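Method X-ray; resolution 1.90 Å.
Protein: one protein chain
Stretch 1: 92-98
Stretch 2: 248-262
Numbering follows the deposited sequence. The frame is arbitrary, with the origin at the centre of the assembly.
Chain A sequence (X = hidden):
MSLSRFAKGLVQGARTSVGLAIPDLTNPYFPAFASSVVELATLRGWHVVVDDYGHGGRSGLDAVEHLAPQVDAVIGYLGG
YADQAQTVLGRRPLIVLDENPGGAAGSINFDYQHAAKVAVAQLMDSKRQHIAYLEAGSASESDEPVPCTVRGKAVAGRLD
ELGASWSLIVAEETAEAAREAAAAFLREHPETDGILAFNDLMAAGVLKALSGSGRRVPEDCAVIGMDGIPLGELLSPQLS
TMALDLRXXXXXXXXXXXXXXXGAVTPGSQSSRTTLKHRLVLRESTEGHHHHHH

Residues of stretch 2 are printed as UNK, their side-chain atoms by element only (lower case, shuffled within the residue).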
# COMPACT_ATOMS: atom_id res chain seq x y z
N ARG A 92 -3.86 -17.54 24.16
CA ARG A 92 -3.45 -17.37 22.77
C ARG A 92 -2.66 -16.04 22.68
O ARG A 92 -3.15 -14.99 23.07
CB ARG A 92 -4.67 -17.37 21.82
CG ARG A 92 -5.55 -18.62 21.90
CD ARG A 92 -6.88 -18.47 21.18
NE ARG A 92 -7.77 -17.63 21.97
CZ ARG A 92 -9.08 -17.57 21.81
NH1 ARG A 92 -9.68 -18.27 20.85
NH2 ARG A 92 -9.78 -16.74 22.58
N PRO A 93 -1.40 -16.09 22.27
CA PRO A 93 -0.52 -14.93 22.43
C PRO A 93 -0.86 -13.78 21.48
O PRO A 93 -1.17 -14.01 20.29
CB PRO A 93 0.89 -15.50 22.13
CG PRO A 93 0.69 -16.82 21.49
CD PRO A 93 -0.68 -17.32 21.84
N LEU A 94 -0.90 -12.59 22.05
CA LEU A 94 -0.91 -11.37 21.30
C LEU A 94 0.48 -10.75 21.29
O LEU A 94 1.11 -10.61 22.35
CB LEU A 94 -1.88 -10.39 21.94
CG LEU A 94 -1.94 -8.99 21.37
CD1 LEU A 94 -2.45 -9.00 19.93
CD2 LEU A 94 -2.85 -8.15 22.26
N ILE A 95 0.94 -10.41 20.08
CA ILE A 95 2.09 -9.56 19.90
C ILE A 95 1.59 -8.23 19.35
O ILE A 95 1.14 -8.16 18.22
CB ILE A 95 3.09 -10.18 18.91
CG1 ILE A 95 3.56 -11.53 19.50
CG2 ILE A 95 4.27 -9.24 18.70
CD1 ILE A 95 4.36 -12.34 18.57
N VAL A 96 1.72 -7.19 20.14
CA VAL A 96 1.44 -5.79 19.69
C VAL A 96 2.66 -4.98 19.35
O VAL A 96 3.73 -5.18 19.92
CB VAL A 96 0.64 -5.00 20.76
CG1 VAL A 96 -0.75 -5.56 20.94
CG2 VAL A 96 1.37 -4.98 22.10
N LEU A 97 2.49 -4.03 18.44
CA LEU A 97 3.55 -3.14 18.11
C LEU A 97 3.18 -1.71 18.42
O LEU A 97 2.02 -1.30 18.28
CB LEU A 97 3.84 -3.21 16.61
CG LEU A 97 4.43 -4.53 16.18
CD1 LEU A 97 3.37 -5.57 15.83
CD2 LEU A 97 5.36 -4.27 15.01
N ASP A 98 4.20 -0.96 18.84
CA ASP A 98 4.12 0.50 18.91
C ASP A 98 3.10 1.04 19.91
O ASP A 98 2.60 2.14 19.74
CB ASP A 98 3.91 1.07 17.50
CG ASP A 98 4.39 2.52 17.38
OD1 ASP A 98 5.39 2.85 18.03
OD2 ASP A 98 3.74 3.34 16.70
N UNK A 248 13.12 -7.04 9.01
CA UNK A 248 13.53 -7.06 10.43
C UNK A 248 12.36 -6.87 11.40
O UNK A 248 12.30 -7.53 12.44
o UNK A 248 17.05 -5.79 8.77
c UNK A 248 15.99 -6.45 10.78
c UNK A 248 14.56 -5.96 10.71
o UNK A 248 17.54 -4.66 10.59
c UNK A 248 16.93 -5.57 9.99
N UNK A 249 11.47 -5.94 11.09
CA UNK A 249 10.30 -5.76 11.96
C UNK A 249 9.44 -7.01 11.94
O UNK A 249 9.02 -7.53 12.99
c UNK A 249 8.25 -4.49 12.52
c UNK A 249 9.43 -4.55 11.58
c UNK A 249 10.23 -3.26 11.66
N UNK A 250 9.17 -7.49 10.73
CA UNK A 250 8.51 -8.78 10.51
C UNK A 250 9.17 -9.95 11.20
O UNK A 250 8.49 -10.76 11.87
N UNK A 251 10.49 -10.08 11.05
CA UNK A 251 11.18 -11.16 11.76
C UNK A 251 11.09 -11.03 13.28
O UNK A 251 10.94 -12.01 13.99
n UNK A 251 15.18 -11.66 10.22
n UNK A 251 16.47 -9.75 10.17
c UNK A 251 12.63 -11.27 11.29
c UNK A 251 14.55 -12.83 10.83
n UNK A 251 16.23 -10.88 12.15
c UNK A 251 13.38 -12.49 11.76
c UNK A 251 15.96 -10.77 10.85
N UNK A 252 11.20 -9.83 13.80
CA UNK A 252 11.14 -9.66 15.25
C UNK A 252 9.78 -10.15 15.77
O UNK A 252 9.69 -10.83 16.79
c UNK A 252 11.35 -8.20 15.59
N UNK A 253 8.70 -9.78 15.11
CA UNK A 253 7.36 -10.27 15.49
C UNK A 253 7.19 -11.79 15.36
O UNK A 253 6.74 -12.45 16.26
c UNK A 253 6.27 -9.53 14.71
N UNK A 254 7.52 -12.35 14.22
CA UNK A 254 7.34 -13.77 14.00
C UNK A 254 8.25 -14.59 14.88
O UNK A 254 7.83 -15.60 15.45
c UNK A 254 7.64 -15.65 12.33
c UNK A 254 6.54 -13.48 11.68
c UNK A 254 7.59 -14.12 12.53
N UNK A 255 9.48 -14.14 15.07
CA UNK A 255 10.38 -14.89 15.94
C UNK A 255 9.94 -14.83 17.40
O UNK A 255 9.96 -15.82 18.12
c UNK A 255 11.81 -14.40 15.78
o UNK A 255 14.33 -13.62 15.00
o UNK A 255 14.43 -15.01 13.32
c UNK A 255 13.81 -14.48 14.25
c UNK A 255 12.36 -14.87 14.45
N UNK A 256 9.44 -13.68 17.83
CA UNK A 256 8.85 -13.62 19.14
C UNK A 256 7.68 -14.62 19.26
O UNK A 256 7.52 -15.31 20.28
c UNK A 256 7.86 -11.79 20.73
c UNK A 256 7.79 -10.27 20.77
c UNK A 256 8.36 -12.20 19.38
c UNK A 256 8.77 -12.31 21.83
N UNK A 257 6.82 -14.68 18.24
CA UNK A 257 5.66 -15.57 18.32
C UNK A 257 6.12 -17.03 18.31
O UNK A 257 5.58 -17.85 19.01
c UNK A 257 2.68 -16.09 18.41
c UNK A 257 4.74 -15.35 17.14
c UNK A 257 2.66 -15.74 15.90
c UNK A 257 3.48 -16.20 17.11
N UNK A 258 7.15 -17.35 17.52
CA UNK A 258 7.71 -18.71 17.58
C UNK A 258 8.11 -19.08 19.02
O UNK A 258 7.80 -20.18 19.50
c UNK A 258 9.59 -20.26 16.88
c UNK A 258 8.92 -18.90 16.64
c UNK A 258 8.49 -18.77 15.17
N UNK A 259 8.77 -18.16 19.71
CA UNK A 259 9.28 -18.40 21.04
C UNK A 259 8.17 -18.51 22.07
O UNK A 259 8.22 -19.30 23.04
N UNK A 260 7.13 -17.72 21.87
CA UNK A 260 5.96 -17.77 22.75
C UNK A 260 5.20 -19.07 22.54
O UNK A 260 4.75 -19.68 23.51
c UNK A 260 5.03 -16.57 22.53
c UNK A 260 5.52 -15.19 24.56
c UNK A 260 5.60 -15.23 23.05
c UNK A 260 4.89 -14.04 22.44
N UNK A 261 5.00 -19.47 21.28
CA UNK A 261 4.26 -20.72 21.01
C UNK A 261 5.02 -21.96 21.51
O UNK A 261 4.41 -22.94 21.90
c UNK A 261 2.92 -19.93 18.93
c UNK A 261 3.95 -20.92 19.51
c UNK A 261 2.94 -20.04 17.42
c UNK A 261 1.52 -20.10 19.51
N UNK A 262 6.34 -21.91 21.45
CA UNK A 262 7.17 -23.06 21.81
C UNK A 262 7.44 -23.17 23.30
O UNK A 262 7.89 -24.19 23.75
c UNK A 262 8.50 -22.97 21.08
o UNK A 262 9.35 -22.01 21.66

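Position 248 carries three carbons, the third bearing two oxygens, a carboxylate one methylene longer than aspartate; it lies out of reach of the strand and is poorly ordered. It is Glu248. At 249 one carbon forks at once into two more, and one branch carbon lies 3.8 Å from Leu97 CD2. Three carbons branched at CB make it Val249, and the atom touching Leu97 is CG1. Position 250 has no side-chain atoms and is Gly250. At 251 three carbons lead to a nitrogen and then to a carbon holding two more nitrogens, a guanidinium group far from the strand: Arg251.

Position 252 has a single carbon that makes no contact and is Ala252. The single carbon at 253, its CB, points toward stretch 1 and lies 4.5 Å from Ile95 CG2, while the backbone O of 253 is 3.3 Å from Ile95 CD1; this is Ala253. That oxygen also accepts the helical hydrogen bond from the N of 257. Position 254 is again one carbon carrying two, turned away from the strand: Val254. Position 255, with three carbons ending in two oxygens, also points away and is Glu255.

Four carbons forked at the second define 256, where the CB of 256 sits 4.1 Å from Ile95 CD1; this is Leu256. The same pattern recurs at 257, where the CB of 257 is 3.4 Å from Ile95 CD1 and, although the CA-to-CB bond runs sideways, a terminal carbon reaches Pro93. This is Leu257, its CD1 3.7 Å from Pro93 CG. Position 258, one carbon carrying two and directed away, is Val258; 259, bare of side-chain atoms, is Gly259.

At 260 four carbons, forked at the second, point toward the strand, and a terminal carbon reaches both Ile95 and Pro93: Leu260, with CD1 4.1 Å from Ile95 CG1 and 4.3 Å from Pro93 CB. Position 261 has the same four-carbon fork, starting sideways but ending nearer stretch 1, where a terminal carbon reaches Pro93; it is Leu261, its CD2 3.9 Å from Pro93 CG. One carbon and one oxygen at 262, beyond reach of the strand, make Ser262.

The contact is apolar, with no hydrogen bond between the stretches. The helix runs nearly antiparallel to the strand, at 156°, with the axes 9.4 Å apart at closest approach. Alternate residues Pro93, Ile95 and Leu97 face it, whereas Leu94 points away. Because the directions oppose, Leu97 meets Val249 and Pro93 meets the later leucines. Ile95 is the centre: Ala253 CA lies 6.9 Å from Ile95 CA, the nearest residue pairing there, and the isoleucine side chain reaches the helix backbone at Ala253 O. Together the two surfaces bury 379 Å².

Stretch 2, residues 248-262: EVGRAAVELLVGLLS
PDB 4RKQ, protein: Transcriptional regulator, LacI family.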